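GH18 chiitnase (Pseudoalteromonas aurantia, PDB 6K7Z) is a glycoside hydrolase family 18 endochitinase that degrades chitin, probably by cleaving internal glycosidic bonds within the polymer. Local coordinates at residues T6-G11 with W260-D265. Numbering follows the deposited sequence.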
ATOM      1  N   THR A   6      -0.515   5.956   5.902  1.00  8.54           N
ATOM      2  CA  THR A   6       0.503   6.737   5.216  1.00  9.18           C
ATOM      3  C   THR A   6       1.702   5.855   4.936  1.00  9.93           C
ATOM      4  O   THR A   6       1.935   4.863   5.626  1.00 12.83           O
ATOM      5  CB  THR A   6       0.925   7.986   6.021  1.00 10.31           C
ATOM      6  OG1 THR A   6       1.839   8.777   5.245  1.00  9.93           O
ATOM      7  CG2 THR A   6       1.561   7.603   7.362  1.00 10.22           C
ATOM      8  N   TYR A   7       2.460   6.225   3.906  1.00  9.25           N
ATOM      9  CA  TYR A   7       3.759   5.626   3.623  1.00 10.62           C
ATOM     10  C   TYR A   7       4.883   6.496   4.168  1.00 11.06           C
ATOM     11  O   TYR A   7       4.857   7.722   4.037  1.00 11.64           O
ATOM     12  CB  TYR A   7       3.977   5.432   2.125  1.00 12.26           C
ATOM     13  CG  TYR A   7       3.190   4.289   1.543  1.00 12.63           C
ATOM     14  CD1 TYR A   7       1.847   4.458   1.206  1.00  8.36           C
ATOM     15  CD2 TYR A   7       3.776   3.054   1.340  1.00  9.94           C
ATOM     16  CE1 TYR A   7       1.105   3.424   0.695  1.00  9.23           C
ATOM     17  CE2 TYR A   7       3.037   1.997   0.813  1.00  8.59           C
ATOM     18  CZ  TYR A   7       1.707   2.200   0.496  1.00  8.32           C
ATOM     19  OH  TYR A   7       0.957   1.183  -0.019  1.00 10.91           O
ATOM     20  N   TYR A   8       5.881   5.855   4.769  1.00 10.78           N
ATOM     21  CA  TYR A   8       7.060   6.555   5.256  1.00 10.08           C
ATOM     22  C   TYR A   8       8.248   6.107   4.413  1.00 10.51           C
ATOM     23  O   TYR A   8       8.723   4.979   4.554  1.00 12.18           O
ATOM     24  CB  TYR A   8       7.281   6.279   6.737  1.00  9.73           C
ATOM     25  CG  TYR A   8       8.382   7.116   7.351  1.00 13.63           C
ATOM     26  CD1 TYR A   8       8.117   8.400   7.791  1.00 12.31           C
ATOM     27  CD2 TYR A   8       9.672   6.626   7.496  1.00 15.49           C
ATOM     28  CE1 TYR A   8       9.092   9.182   8.368  1.00 14.20           C
ATOM     29  CE2 TYR A   8      10.674   7.422   8.074  1.00 14.32           C
ATOM     30  CZ  TYR A   8      10.366   8.704   8.498  1.00 16.87           C
ATOM     31  OH  TYR A   8      11.320   9.529   9.087  1.00 20.90           O
ATOM     32  N   ASN A   9       8.719   6.995   3.537  1.00 12.12           N
ATOM     33  CA  ASN A   9       9.914   6.750   2.733  1.00 13.32           C
ATOM     34  C   ASN A   9      10.933   7.841   3.009  1.00 13.77           C
ATOM     35  O   ASN A   9      11.977   7.557   3.600  1.00 15.41           O
ATOM     36  CB  ASN A   9       9.546   6.663   1.248  1.00 14.47           C
ATOM     37  CG  ASN A   9      10.728   6.273   0.358  1.00 20.14           C
ATOM     38  OD1 ASN A   9      11.141   7.046  -0.500  1.00 25.91           O
ATOM     39  ND2 ASN A   9      11.260   5.067   0.549  1.00 18.42           N
ATOM     40  N   SER A  10      10.660   9.093   2.623  1.00 13.54           N
ATOM     41  CA  SER A  10      11.519  10.209   2.995  1.00 14.06           C
ATOM     42  C   SER A  10      11.525  10.405   4.506  1.00 16.02           C
ATOM     43  O   SER A  10      10.498  10.254   5.176  1.00 12.65           O
ATOM     44  CB  SER A  10      11.046  11.497   2.319  1.00 15.65           C
ATOM     45  OG  SER A  10      11.551  12.626   3.016  1.00 19.13           O
ATOM     46  N   GLY A  11      12.688  10.776   5.042  1.00 15.07           N
ATOM     47  CA  GLY A  11      12.801  10.998   6.471  1.00 16.65           C
ATOM     48  C   GLY A  11      12.753  12.442   6.924  1.00 15.05           C
ATOM     49  O   GLY A  11      13.187  12.738   8.042  1.00 16.18           O
ATOM     50  N   TRP A 260       0.587   9.332   0.049  1.00 10.03           N
ATOM     51  CA  TRP A 260       2.014   9.333  -0.236  1.00 10.85           C
ATOM     52  C   TRP A 260       2.422  10.796  -0.145  1.00 11.35           C
ATOM     53  O   TRP A 260       1.909  11.602  -0.923  1.00 10.26           O
ATOM     54  CB  TRP A 260       2.314   8.762  -1.635  1.00 10.96           C
ATOM     55  CG  TRP A 260       3.782   8.731  -1.931  1.00 12.80           C
ATOM     56  CD1 TRP A 260       4.538   9.741  -2.472  1.00 13.10           C
ATOM     57  CD2 TRP A 260       4.687   7.662  -1.642  1.00 12.10           C
ATOM     58  NE1 TRP A 260       5.856   9.347  -2.562  1.00 17.45           N
ATOM     59  CE2 TRP A 260       5.974   8.074  -2.058  1.00 14.16           C
ATOM     60  CE3 TRP A 260       4.532   6.384  -1.093  1.00 12.57           C
ATOM     61  CZ2 TRP A 260       7.103   7.255  -1.930  1.00 16.20           C
ATOM     62  CZ3 TRP A 260       5.645   5.576  -0.967  1.00 12.83           C
ATOM     63  CH2 TRP A 260       6.919   6.011  -1.380  1.00 14.82           C
ATOM     64  N   GLN A 261       3.266  11.180   0.806  1.00  9.89           N
ATOM     65  CA  GLN A 261       3.826  10.334   1.849  1.00 11.34           C
ATOM     66  C   GLN A 261       3.954  11.170   3.123  1.00  9.94           C
ATOM     67  O   GLN A 261       3.821  12.402   3.081  1.00 11.84           O
ATOM     68  CB  GLN A 261       5.195   9.776   1.434  1.00 11.43           C
ATOM     69  CG  GLN A 261       6.249  10.853   1.129  1.00 12.70           C
ATOM     70  CD  GLN A 261       7.646  10.269   0.963  1.00 15.40           C
ATOM     71  OE1 GLN A 261       8.135   9.546   1.835  1.00 14.90           O
ATOM     72  NE2 GLN A 261       8.286  10.567  -0.166  1.00 16.22           N
ATOM     73  N   PHE A 262       4.256  10.493   4.235  1.00 10.17           N
ATOM     74  CA  PHE A 262       4.215  11.111   5.561  1.00 11.07           C
ATOM     75  C   PHE A 262       5.026  12.403   5.636  1.00 10.91           C
ATOM     76  O   PHE A 262       4.542  13.429   6.135  1.00 10.75           O
ATOM     77  CB  PHE A 262       4.714  10.099   6.597  1.00 11.79           C
ATOM     78  CG  PHE A 262       4.759  10.644   7.983  1.00 11.53           C
ATOM     79  CD1 PHE A 262       3.589  10.792   8.722  1.00 11.55           C
ATOM     80  CD2 PHE A 262       5.967  11.032   8.544  1.00 12.72           C
ATOM     81  CE1 PHE A 262       3.628  11.319  10.000  1.00 13.35           C
ATOM     82  CE2 PHE A 262       6.020  11.546   9.829  1.00 11.47           C
ATOM     83  CZ  PHE A 262       4.855  11.682  10.563  1.00 12.14           C
ATOM     84  N   SER A 263       6.272  12.373   5.171  1.00 10.37           N
ATOM     85  CA  SER A 263       7.156  13.512   5.424  1.00 11.00           C
ATOM     86  C   SER A 263       6.840  14.722   4.556  1.00 13.60           C
ATOM     87  O   SER A 263       7.531  15.745   4.664  1.00 15.28           O
ATOM     88  CB  SER A 263       8.612  13.099   5.222  1.00 13.65           C
ATOM     89  OG  SER A 263       9.081  12.413   6.369  1.00 12.72           O
ATOM     90  N   SER A 264       5.818  14.644   3.717  1.00 11.12           N
ATOM     91  CA  SER A 264       5.381  15.800   2.947  1.00 13.20           C
ATOM     92  C   SER A 264       4.318  16.624   3.662  1.00 13.98           C
ATOM     93  O   SER A 264       3.955  17.699   3.166  1.00 16.13           O
ATOM     94  CB  SER A 264       4.826  15.353   1.597  1.00 11.04           C
ATOM     95  OG  SER A 264       5.831  14.747   0.825  1.00 13.65           O
ATOM     96  N   ASP A 265       3.809  16.151   4.795  1.00 12.09           N
ATOM     97  CA  ASP A 265       2.663  16.761   5.473  1.00 11.99           C
ATOM     98  C   ASP A 265       3.153  17.593   6.652  1.00 15.67           C
ATOM     99  O   ASP A 265       3.423  17.066   7.732  1.00 20.33           O
ATOM    100  CB  ASP A 265       1.681  15.702   5.942  1.00 12.32           C
ATOM    101  CG  ASP A 265       0.531  16.293   6.714  1.00 14.77           C
ATOM    102  OD1 ASP A 265       0.309  17.529   6.598  1.00 13.27           O
ATOM    103  OD2 ASP A 265      -0.157  15.532   7.421  1.00 12.17           O
TER
HETATM  104  O   HOH W   1      10.740   9.727  -1.056  1.00 21.13           O
HETATM  105  O   HOH W   2       7.729  10.117   4.423  1.00 10.94           O
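W260 lays the CE3–CZ3 side of its indole against the root of the Y7 side chain, with Y7 CB 3.4 Å from W260 CE3. The two side chains cross at about a right angle; their six-membered rings are inclined by 46°. Y7 carries its hydroxyl away to D113 of the DxxDxDxE signature on strand 111-115, while W260 CH2 reaches N9 CB. A cis peptide joins W260 to Q261; as in other GH18 chitinases, this tryptophan probably floors the substrate site. Q261 CG sits between the backbone N and the carbonyl carbon, the extended chain carries the amide to the loop following strand 3-8, and the last torsion (chi3 -53°) sets OE1 toward two N-H groups. Q261 OE1 accepts from S10 N at 2.7 Å and, less straight at 136°, from N9 N at 3.1 Å. Water 2 also donates to OE1 and links it to S10 O and S263 N; water 1 bridges Q261 NE2 and N9 OD1, while N9 ND2 bonds A29 O on strand 25-33. An alanine at Q261 would probably leave N9 N and S10 N without their shared acceptor and each water short of one partner. F262 N bonds Y7 O at 2.8 Å, just beyond the end of strand 256-260. F262 CD2 meets the edge of the Y8 ring, 3.5 Å from Y8 CD1. S263 OG donates to S10 O at 2.8 Å from above the carbonyl plane. The contact therefore joins the C-terminal ends of the first and last TIM-barrel strands, where the Q261 carbonyl's two N-H bonds and water links are consistent with a fixed loop course beside the active site.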